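Local structure of thioredoxin (H-type,TRX-H) (Edwardsiella tarda, 5ZF2) at residues T60-A63 / A64-Q67. The protein is a thioredoxin-like effector that inhibits ASK1-MAPK signalling cascades to promote pathogenesis during infection, and probably retains thioredoxin-type redox chemistry. Residues are numbered along the deposited sequence; the frame is centred on the assembly and turned at random.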
ATOM      1  N   THR A  60       5.363  -9.665 -10.749  1.00 23.93           N
ATOM      2  CA  THR A  60       5.454 -11.075 -10.386  1.00 30.30           C
ATOM      3  C   THR A  60       4.260 -11.641  -9.624  1.00 34.16           C
ATOM      4  O   THR A  60       4.212 -12.859  -9.419  1.00 36.12           O
ATOM      5  CB  THR A  60       6.720 -11.321  -9.554  1.00 30.67           C
ATOM      6  OG1 THR A  60       6.611 -10.615  -8.313  1.00 31.03           O
ATOM      7  CG2 THR A  60       7.962 -10.823 -10.289  1.00 30.41           C
ATOM      8  N   GLN A  61       3.302 -10.824  -9.199  1.00 22.37           N
ATOM      9  CA  GLN A  61       2.188 -11.298  -8.381  1.00 21.58           C
ATOM     10  C   GLN A  61       0.871 -10.964  -9.081  1.00 27.84           C
ATOM     11  O   GLN A  61       0.084 -10.147  -8.601  1.00 20.59           O
ATOM     12  CB  GLN A  61       2.291 -10.691  -6.953  1.00 27.09           C
ATOM     13  CG  GLN A  61       3.685 -10.963  -6.329  1.00 20.52           C
ATOM     14  CD  GLN A  61       3.810 -10.480  -4.879  1.00 30.45           C
ATOM     15  OE1 GLN A  61       4.166  -9.327  -4.638  1.00 25.07           O
ATOM     16  NE2 GLN A  61       3.564 -11.380  -3.909  1.00 23.87           N
ATOM     17  N   LYS A  62       0.617 -11.641 -10.212  1.00 22.60           N
ATOM     18  CA  LYS A  62      -0.527 -11.284 -11.035  1.00 22.77           C
ATOM     19  C   LYS A  62      -1.851 -11.672 -10.376  1.00 27.90           C
ATOM     20  O   LYS A  62      -2.856 -10.970 -10.547  1.00 26.79           O
ATOM     21  CB  LYS A  62      -0.360 -11.921 -12.418  1.00 34.16           C
ATOM     22  CG  LYS A  62       0.915 -11.419 -13.134  1.00 24.92           C
ATOM     23  CD  LYS A  62       0.769  -9.914 -13.405  1.00 27.14           C
ATOM     24  CE  LYS A  62       1.726  -9.388 -14.453  1.00 29.18           C
ATOM     25  NZ  LYS A  62       1.759  -7.888 -14.497  1.00 25.05           N
ATOM     26  N   ALA A  63      -1.882 -12.766  -9.611  1.00 26.12           N
ATOM     27  CA  ALA A  63      -3.109 -13.125  -8.905  1.00 28.03           C
ATOM     28  C   ALA A  63      -3.498 -12.041  -7.911  1.00 26.76           C
ATOM     29  O   ALA A  63      -4.691 -11.736  -7.737  1.00 19.77           O
ATOM     30  CB  ALA A  63      -2.943 -14.475  -8.198  1.00 34.81           C
ATOM     31  N   ALA A  64      -2.502 -11.414  -7.276  1.00 22.19           N
ATOM     32  CA  ALA A  64      -2.789 -10.319  -6.356  1.00 26.84           C
ATOM     33  C   ALA A  64      -3.410  -9.131  -7.084  1.00 19.33           C
ATOM     34  O   ALA A  64      -4.342  -8.499  -6.568  1.00 20.83           O
ATOM     35  CB  ALA A  64      -1.505  -9.903  -5.621  1.00 24.33           C
ATOM     36  N   LEU A  65      -2.938  -8.827  -8.299  1.00 21.81           N
ATOM     37  CA  LEU A  65      -3.489  -7.679  -9.023  1.00 19.87           C
ATOM     38  C   LEU A  65      -4.973  -7.858  -9.317  1.00 22.67           C
ATOM     39  O   LEU A  65      -5.756  -6.906  -9.196  1.00 22.50           O
ATOM     40  CB  LEU A  65      -2.734  -7.454 -10.329  1.00 20.41           C
ATOM     41  CG  LEU A  65      -1.235  -7.149 -10.230  1.00 22.96           C
ATOM     42  CD1 LEU A  65      -0.673  -6.860 -11.634  1.00 21.68           C
ATOM     43  CD2 LEU A  65      -1.012  -5.984  -9.286  1.00 24.66           C
ATOM     44  N   GLN A  66      -5.374  -9.052  -9.759  1.00 20.17           N
ATOM     45  CA  GLN A  66      -6.785  -9.282 -10.043  1.00 21.30           C
ATOM     46  C   GLN A  66      -7.622  -9.130  -8.782  1.00 19.41           C
ATOM     47  O   GLN A  66      -8.684  -8.503  -8.801  1.00 22.23           O
ATOM     48  CB  GLN A  66      -6.991 -10.669 -10.651  1.00 29.67           C
ATOM     49  CG  GLN A  66      -6.663 -10.738 -12.135  1.00 42.60           C
ATOM     50  CD  GLN A  66      -7.572  -9.860 -12.989  1.00 51.85           C
ATOM     51  OE1 GLN A  66      -8.754  -9.681 -12.682  1.00 51.71           O
ATOM     52  NE2 GLN A  66      -7.022  -9.308 -14.070  1.00 47.08           N
ATOM     53  N   GLN A  67      -7.142  -9.675  -7.671  1.00 18.78           N
ATOM     54  CA  GLN A  67      -7.845  -9.549  -6.399  1.00 24.08           C
ATOM     55  C   GLN A  67      -8.098  -8.083  -6.028  1.00 28.83           C
ATOM     56  O   GLN A  67      -9.165  -7.733  -5.502  1.00 24.86           O
ATOM     57  CB  GLN A  67      -7.004 -10.243  -5.329  1.00 23.02           C
ATOM     58  CG  GLN A  67      -7.445 -10.011  -3.911  1.00 44.13           C
ATOM     59  CD  GLN A  67      -6.575 -10.791  -2.921  1.00 50.54           C
ATOM     60  OE1 GLN A  67      -5.406 -11.062  -3.192  1.00 46.83           O
ATOM     61  NE2 GLN A  67      -7.138 -11.141  -1.775  1.00 54.09           N
TER
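Lys62 and Leu65 stand three residues apart in the first turn of helix 62-68, and the lysine chain passes the leucine on a shared heading. From CB, CG sets out beside the backbone N of Lys62; a bend at chi2 (-65°) then brings CD to 3.8 Å from Leu65 CD1. Nearly straight beyond that, the chain runs through CE to NZ, which passes the same methyl at 3.9 Å and reaches Phe58, bonding to its O and making a cation-pi contact with its ring. A long, flexible chain with a charged end suits this border of solvent and core. Leu65, branched and apolar, suits its buried site against Val56, Phe58 and Val70. Gln61 occupies the N-cap position: its backbone O receives weak hydrogen bonds from Leu65 N (3.3 Å) and Ala64 N, while its side-chain amide, donor and acceptor at once, takes Asn57 N on OE1 and gives NE2 to Tyr5 O. Its CB lies 4.1 Å from Ala64 CB, a small methyl that touches Val56 and Tyr5. Straighter bonds follow, Gln66 N to Lys62 O (163° at the hydrogen) and Gln67 N to Ala63 O at 3.2 Å. This is the N-terminal turn of an alpha-helix laid on strand 52-57, which it follows in the thioredoxin fold.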